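TBC1 domain family member 22A from Homo sapiens probably acts, through its helical TBC domain, as a GTPase-activating protein for Rab-family GTPases. Local coordinates of one contact, PDB 2QFZ (chain A, 2.10 Å), residues Asp152-Phe157 and Trp193-Leu198, beside the matching contact of the related GTPase-activating protein GYP1 from Saccharomyces cerevisiae, PDB 1FKM (chain B, 1.90 Å), residues Asp135-Phe140 and Trp180-Leu185. Structure 2 is superposed on structure 1 by the backbone atoms of these residues (RMSD 0.34 Å); each is numbered along its deposited sequence.

Structure 1 (2QFZ); sequences DLVTPF and WCMSKL.
Phe157 and Met195 supply the largest buried patches on their respective segments in the contact between helices 150-162 and 181-200, deep in the all-helical Rab-GAP TBC domain. The short axes pass 9.5 Å apart at 127°, and all six touching residues are buried. Around the aromatic ring, the carbonyl carbon of Cys194 lies over one face, while Cys194 CB approaches Phe157 CD1 at 3.6 Å. Leu198 CD1 reaches the ring edge, 3.6 Å from Phe157 CE2, and Met195 CA stands 3.7 Å from the same CE2.

Apolar contacts fill the other part. Met195 has CG anti to its backbone N (chi1 -164°), which sends the thioether across to the first helix: SD meets Val154 CG2 at 3.4 Å, and CG lies 4.5 Å from Leu153 CB.

No hydrogen bond joins the segments. Ser196 OG instead bonds to Tyr192 O one turn back, and Trp193 NE1 to Lys81 O. Trp267, on helix 260-270, meets the Phe157 ring and touches Leu198, tying a third helix to this interface.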
loop_
_atom_site.group_PDB
_atom_site.type_symbol
_atom_site.label_atom_id
_atom_site.label_comp_id
_atom_site.label_asym_id
_atom_site.label_seq_id
_atom_site.Cartn_x
_atom_site.Cartn_y
_atom_site.Cartn_z
ATOM N N ASP A 152 -8.555 0.866 -0.991
ATOM C CA ASP A 152 -7.654 0.338 0.063
ATOM C C ASP A 152 -6.306 1.098 0.154
ATOM O O ASP A 152 -5.733 1.289 1.247
ATOM C CB ASP A 152 -7.317 -1.148 -0.194
ATOM C CG ASP A 152 -8.286 -2.129 0.482
ATOM O OD1 ASP A 152 -9.014 -1.748 1.437
ATOM O OD2 ASP A 152 -8.277 -3.320 0.061
ATOM N N LEU A 153 -5.790 1.519 -0.976
ATOM C CA LEU A 153 -4.502 2.205 -0.970
ATOM C C LEU A 153 -4.552 3.573 -0.261
ATOM O O LEU A 153 -3.505 4.123 0.080
ATOM C CB LEU A 153 -3.939 2.306 -2.391
ATOM C CG LEU A 153 -3.953 1.006 -3.192
ATOM C CD1 LEU A 153 -3.335 1.236 -4.525
ATOM C CD2 LEU A 153 -3.297 -0.141 -2.519
ATOM N N VAL A 154 -5.757 4.101 -0.002
ATOM C CA VAL A 154 -5.914 5.337 0.777
ATOM C C VAL A 154 -5.548 5.103 2.252
ATOM O O VAL A 154 -4.956 5.957 2.889
ATOM C CB VAL A 154 -7.394 5.891 0.728
ATOM C CG1 VAL A 154 -7.540 7.173 1.610
ATOM C CG2 VAL A 154 -7.848 6.173 -0.700
ATOM N N THR A 155 -5.930 3.944 2.787
ATOM C CA THR A 155 -5.914 3.705 4.254
ATOM C C THR A 155 -4.543 3.814 4.950
ATOM O O THR A 155 -4.447 4.414 6.005
ATOM C CB THR A 155 -6.596 2.336 4.592
ATOM O OG1 THR A 155 -7.836 2.255 3.877
ATOM C CG2 THR A 155 -6.829 2.155 6.097
ATOM N N PRO A 156 -3.473 3.216 4.386
ATOM C CA PRO A 156 -2.222 3.365 5.093
ATOM C C PRO A 156 -1.687 4.814 5.183
ATOM O O PRO A 156 -1.198 5.223 6.226
ATOM C CB PRO A 156 -1.284 2.464 4.298
ATOM C CG PRO A 156 -2.226 1.518 3.612
ATOM C CD PRO A 156 -3.317 2.346 3.217
ATOM N N PHE A 157 -1.782 5.583 4.114
ATOM C CA PHE A 157 -1.374 6.988 4.184
ATOM C C PHE A 157 -2.209 7.756 5.262
ATOM O O PHE A 157 -1.685 8.473 6.090
ATOM C CB PHE A 157 -1.499 7.614 2.801
ATOM C CG PHE A 157 -0.564 7.035 1.795
ATOM C CD1 PHE A 157 0.795 7.253 1.905
ATOM C CD2 PHE A 157 -1.024 6.274 0.750
ATOM C CE1 PHE A 157 1.693 6.739 0.971
ATOM C CE2 PHE A 157 -0.121 5.744 -0.192
ATOM C CZ PHE A 157 1.226 5.994 -0.081
ATOM N N TRP A 193 -1.859 13.313 -2.219
ATOM C CA TRP A 193 -0.635 13.438 -3.013
ATOM C C TRP A 193 0.262 12.214 -2.910
ATOM O O TRP A 193 0.858 11.799 -3.892
ATOM C CB TRP A 193 0.141 14.721 -2.666
ATOM C CG TRP A 193 -0.548 15.982 -3.118
ATOM C CD1 TRP A 193 -1.050 16.963 -2.317
ATOM C CD2 TRP A 193 -0.837 16.386 -4.471
ATOM N NE1 TRP A 193 -1.584 17.954 -3.061
ATOM C CE2 TRP A 193 -1.491 17.623 -4.393
ATOM C CE3 TRP A 193 -0.596 15.823 -5.734
ATOM C CZ2 TRP A 193 -1.927 18.330 -5.543
ATOM C CZ3 TRP A 193 -1.019 16.529 -6.888
ATOM C CH2 TRP A 193 -1.674 17.765 -6.774
ATOM N N CYS A 194 0.347 11.636 -1.730
ATOM C CA CYS A 194 1.187 10.457 -1.496
ATOM C C CYS A 194 0.609 9.205 -2.140
ATOM O O CYS A 194 1.342 8.472 -2.795
ATOM C CB CYS A 194 1.463 10.293 0.002
ATOM S SG CYS A 194 2.676 11.538 0.597
ATOM N N MET A 195 -0.699 9.009 -2.018
ATOM C CA MET A 195 -1.418 7.997 -2.804
ATOM C C MET A 195 -1.240 8.185 -4.310
ATOM O O MET A 195 -0.948 7.224 -5.010
ATOM C CB MET A 195 -2.905 7.969 -2.449
ATOM C CG MET A 195 -3.656 6.732 -2.901
ATOM S SD MET A 195 -5.465 6.948 -3.046
ATOM C CE MET A 195 -5.550 8.237 -4.351
ATOM N N SER A 196 -1.364 9.418 -4.806
ATOM C CA SER A 196 -1.107 9.697 -6.219
ATOM C C SER A 196 0.274 9.270 -6.689
ATOM O O SER A 196 0.418 8.743 -7.772
ATOM C CB SER A 196 -1.332 11.181 -6.572
ATOM O OG SER A 196 -2.694 11.496 -6.446
ATOM N N LYS A 197 1.271 9.492 -5.860
ATOM C CA LYS A 197 2.638 9.136 -6.144
ATOM C C LYS A 197 2.828 7.590 -6.221
ATOM O O LYS A 197 3.438 7.060 -7.157
ATOM C CB LYS A 197 3.529 9.761 -5.054
ATOM C CG LYS A 197 4.790 10.364 -5.539
ATOM C CD LYS A 197 4.605 11.835 -5.884
ATOM C CE LYS A 197 5.859 12.423 -6.553
ATOM N NZ LYS A 197 5.562 13.713 -7.304
ATOM N N LEU A 198 2.321 6.885 -5.218
ATOM C CA LEU A 198 2.203 5.427 -5.278
ATOM C C LEU A 198 1.557 4.965 -6.605
ATOM O O LEU A 198 2.091 4.122 -7.290
ATOM C CB LEU A 198 1.379 4.942 -4.100
ATOM C CG LEU A 198 1.271 3.420 -3.850
ATOM C CD1 LEU A 198 0.579 3.131 -2.492
ATOM C CD2 LEU A 198 0.474 2.711 -4.948
#

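Structure 2 (1FKM); sequences DLVTPF and WCLTKL.
Phe140 and Leu182 supply the largest buried patches on their respective segments, whose short axes pass 9.7 Å apart at 126°; all six touching residues are buried. Around the aromatic ring, the carbonyl carbon of Cys181 lies over one face, while Cys181 CB approaches Phe140 CE1 at 4.2 Å. Leu185 CD2 reaches the ring edge, 3.6 Å from Phe140 CE2, and Leu182 CA stands 4.0 Å from the same CE2.

Apolar contacts fill the other part. Leu182 has CG anti to its backbone N (chi1 170°), which directs its fork at the first helix: CD2 meets Val137 CG2 at 3.9 Å, and CD1 lies 4.4 Å from Leu136 CB.

No hydrogen bond joins the segments. Thr183 OG1 instead bonds to Phe179 O one turn back, and Trp180 NE1 to Lys64 O. Trp254, on helix 247-261, meets the Phe140 ring and touches Leu185. Leu136 is about 10 Å, side chain to side chain, from Gln131, the glutamine finger that acts in GTP hydrolysis.

What differs
The main exchange is Met195(A) to Leu182(B), made on a backbone whose comparable CA atoms coincide within the error. The CB atoms also coincide, and chi1 goes from -164° to 170°. After superposition CG of Met195(A) and CG of Leu182(B) are 1.1 Å apart, and SD of Met195(A) is 1.0 Å from CD2 of Leu182(B). A branch methyl thus stands near the place of the sulfur, so a thioether surface gives way to a purely hydrocarbon one. The touches to Leu153(A)/Leu136(B) and Val154(A)/Val137(B) are kept, consistent with similar filling of this buried space.

Opposite this exchange the valine is modelled turned: chi1 is 178° in Val154(A) and 70° in Val137(B), and the places of CG1 and CG2 of Val154(A) are left. The models of Leu198(A) and Leu185(B) also differ at chi2, 171° against 67°, and the place of CD2 of Leu198(A) is left. The base of this leucine still touches the ring: Leu198(A) CB to Phe157(A) CZ is 4.2 Å, Leu185(B) CB to Phe140(B) CZ 4.1 Å. Leu153(A), Phe157(A), Cys194(A) and their counterparts keep their places.

Away from the interface, Ser196(A) becomes Thr183(B): OG of Ser196(A) and OG1 of Thr183(B) lie 0.4 Å apart after superposition, whereas the added CG2 of Thr183(B) has no counterpart in Ser196(A).

Structure 2 (1FKM)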
loop_
_atom_site.group_PDB
_atom_site.type_symbol
_atom_site.label_atom_id
_atom_site.label_comp_id
_atom_site.label_asym_id
_atom_site.label_seq_id
_atom_site.Cartn_x
_atom_site.Cartn_y
_atom_site.Cartn_z
ATOM N N ASP B 135 -8.801 0.963 -0.638
ATOM C CA ASP B 135 -8.004 0.267 0.362
ATOM C C ASP B 135 -6.617 0.900 0.444
ATOM O O ASP B 135 -6.117 1.182 1.534
ATOM C CB ASP B 135 -7.845 -1.215 0.001
ATOM C CG ASP B 135 -9.156 -1.970 0.034
ATOM O OD1 ASP B 135 -9.791 -2.020 1.110
ATOM O OD2 ASP B 135 -9.547 -2.514 -1.019
ATOM N N LEU B 136 -6.008 1.130 -0.719
ATOM C CA LEU B 136 -4.655 1.687 -0.784
ATOM C C LEU B 136 -4.450 3.043 -0.143
ATOM O O LEU B 136 -3.348 3.358 0.298
ATOM C CB LEU B 136 -4.174 1.760 -2.237
ATOM C CG LEU B 136 -3.956 0.420 -2.937
ATOM C CD1 LEU B 136 -3.411 0.665 -4.339
ATOM C CD2 LEU B 136 -2.986 -0.429 -2.134
ATOM N N VAL B 137 -5.497 3.856 -0.100
ATOM C CA VAL B 137 -5.378 5.179 0.491
ATOM C C VAL B 137 -5.305 5.142 2.023
ATOM O O VAL B 137 -4.693 6.021 2.634
ATOM C CB VAL B 137 -6.578 6.090 0.072
ATOM C CG1 VAL B 137 -7.866 5.611 0.742
ATOM C CG2 VAL B 137 -6.291 7.546 0.440
ATOM N N THR B 138 -5.883 4.108 2.639
ATOM C CA THR B 138 -5.935 4.046 4.104
ATOM C C THR B 138 -4.640 3.976 4.918
ATOM O O THR B 138 -4.551 4.618 5.975
ATOM C CB THR B 138 -6.946 2.949 4.579
ATOM O OG1 THR B 138 -6.512 1.645 4.174
ATOM C CG2 THR B 138 -8.311 3.218 3.958
ATOM N N PRO B 139 -3.623 3.214 4.465
ATOM C CA PRO B 139 -2.386 3.176 5.261
ATOM C C PRO B 139 -1.751 4.566 5.345
ATOM O O PRO B 139 -1.172 4.937 6.371
ATOM C CB PRO B 139 -1.505 2.182 4.500
ATOM C CG PRO B 139 -2.526 1.238 3.899
ATOM C CD PRO B 139 -3.586 2.202 3.394
ATOM N N PHE B 140 -1.854 5.328 4.257
ATOM C CA PHE B 140 -1.317 6.689 4.215
ATOM C C PHE B 140 -2.127 7.581 5.147
ATOM O O PHE B 140 -1.566 8.310 5.963
ATOM C CB PHE B 140 -1.426 7.280 2.803
ATOM C CG PHE B 140 -0.376 6.793 1.849
ATOM C CD1 PHE B 140 0.973 6.884 2.172
ATOM C CD2 PHE B 140 -0.736 6.264 0.615
ATOM C CE1 PHE B 140 1.949 6.454 1.280
ATOM C CE2 PHE B 140 0.234 5.830 -0.285
ATOM C CZ PHE B 140 1.576 5.926 0.047
ATOM N N TRP B 180 -1.718 13.556 -2.391
ATOM C CA TRP B 180 -0.498 13.628 -3.194
ATOM C C TRP B 180 0.370 12.377 -3.047
ATOM O O TRP B 180 1.055 11.976 -3.992
ATOM C CB TRP B 180 0.325 14.868 -2.822
ATOM C CG TRP B 180 -0.328 16.160 -3.214
ATOM C CD1 TRP B 180 -0.761 17.143 -2.378
ATOM C CD2 TRP B 180 -0.623 16.604 -4.547
ATOM N NE1 TRP B 180 -1.308 18.175 -3.103
ATOM C CE2 TRP B 180 -1.235 17.871 -4.437
ATOM C CE3 TRP B 180 -0.426 16.055 -5.821
ATOM C CZ2 TRP B 180 -1.656 18.603 -5.554
ATOM C CZ3 TRP B 180 -0.846 16.787 -6.937
ATOM C CH2 TRP B 180 -1.452 18.047 -6.790
ATOM N N CYS B 181 0.362 11.773 -1.863
ATOM C CA CYS B 181 1.151 10.563 -1.661
ATOM C C CYS B 181 0.469 9.373 -2.323
ATOM O O CYS B 181 1.140 8.505 -2.883
ATOM C CB CYS B 181 1.385 10.313 -0.168
ATOM S SG CYS B 181 2.543 11.532 0.547
ATOM N N LEU B 182 -0.861 9.332 -2.272
ATOM C CA LEU B 182 -1.596 8.255 -2.932
ATOM C C LEU B 182 -1.294 8.378 -4.419
ATOM O O LEU B 182 -1.084 7.383 -5.116
ATOM C CB LEU B 182 -3.110 8.412 -2.733
ATOM C CG LEU B 182 -3.988 7.471 -3.570
ATOM C CD1 LEU B 182 -3.751 6.028 -3.134
ATOM C CD2 LEU B 182 -5.452 7.844 -3.404
ATOM N N THR B 183 -1.278 9.619 -4.901
ATOM C CA THR B 183 -1.009 9.878 -6.309
ATOM C C THR B 183 0.380 9.376 -6.699
ATOM O O THR B 183 0.539 8.714 -7.727
ATOM C CB THR B 183 -1.145 11.389 -6.625
ATOM O OG1 THR B 183 -2.506 11.794 -6.415
ATOM C CG2 THR B 183 -0.761 11.682 -8.080
ATOM N N LYS B 184 1.379 9.669 -5.870
ATOM C CA LYS B 184 2.751 9.237 -6.147
ATOM C C LYS B 184 2.854 7.717 -6.163
ATOM O O LYS B 184 3.578 7.149 -6.980
ATOM C CB LYS B 184 3.721 9.795 -5.092
ATOM C CG LYS B 184 4.097 11.254 -5.276
ATOM C CD LYS B 184 4.955 11.448 -6.520
ATOM C CE LYS B 184 5.340 12.911 -6.716
ATOM N NZ LYS B 184 6.122 13.110 -7.971
ATOM N N LEU B 185 2.134 7.063 -5.254
ATOM C CA LEU B 185 2.149 5.604 -5.173
ATOM C C LEU B 185 1.592 4.989 -6.450
ATOM O O LEU B 185 2.247 4.172 -7.097
ATOM C CB LEU B 185 1.303 5.121 -3.989
ATOM C CG LEU B 185 1.220 3.597 -3.839
ATOM C CD1 LEU B 185 2.597 3.057 -3.466
ATOM C CD2 LEU B 185 0.193 3.230 -2.767
#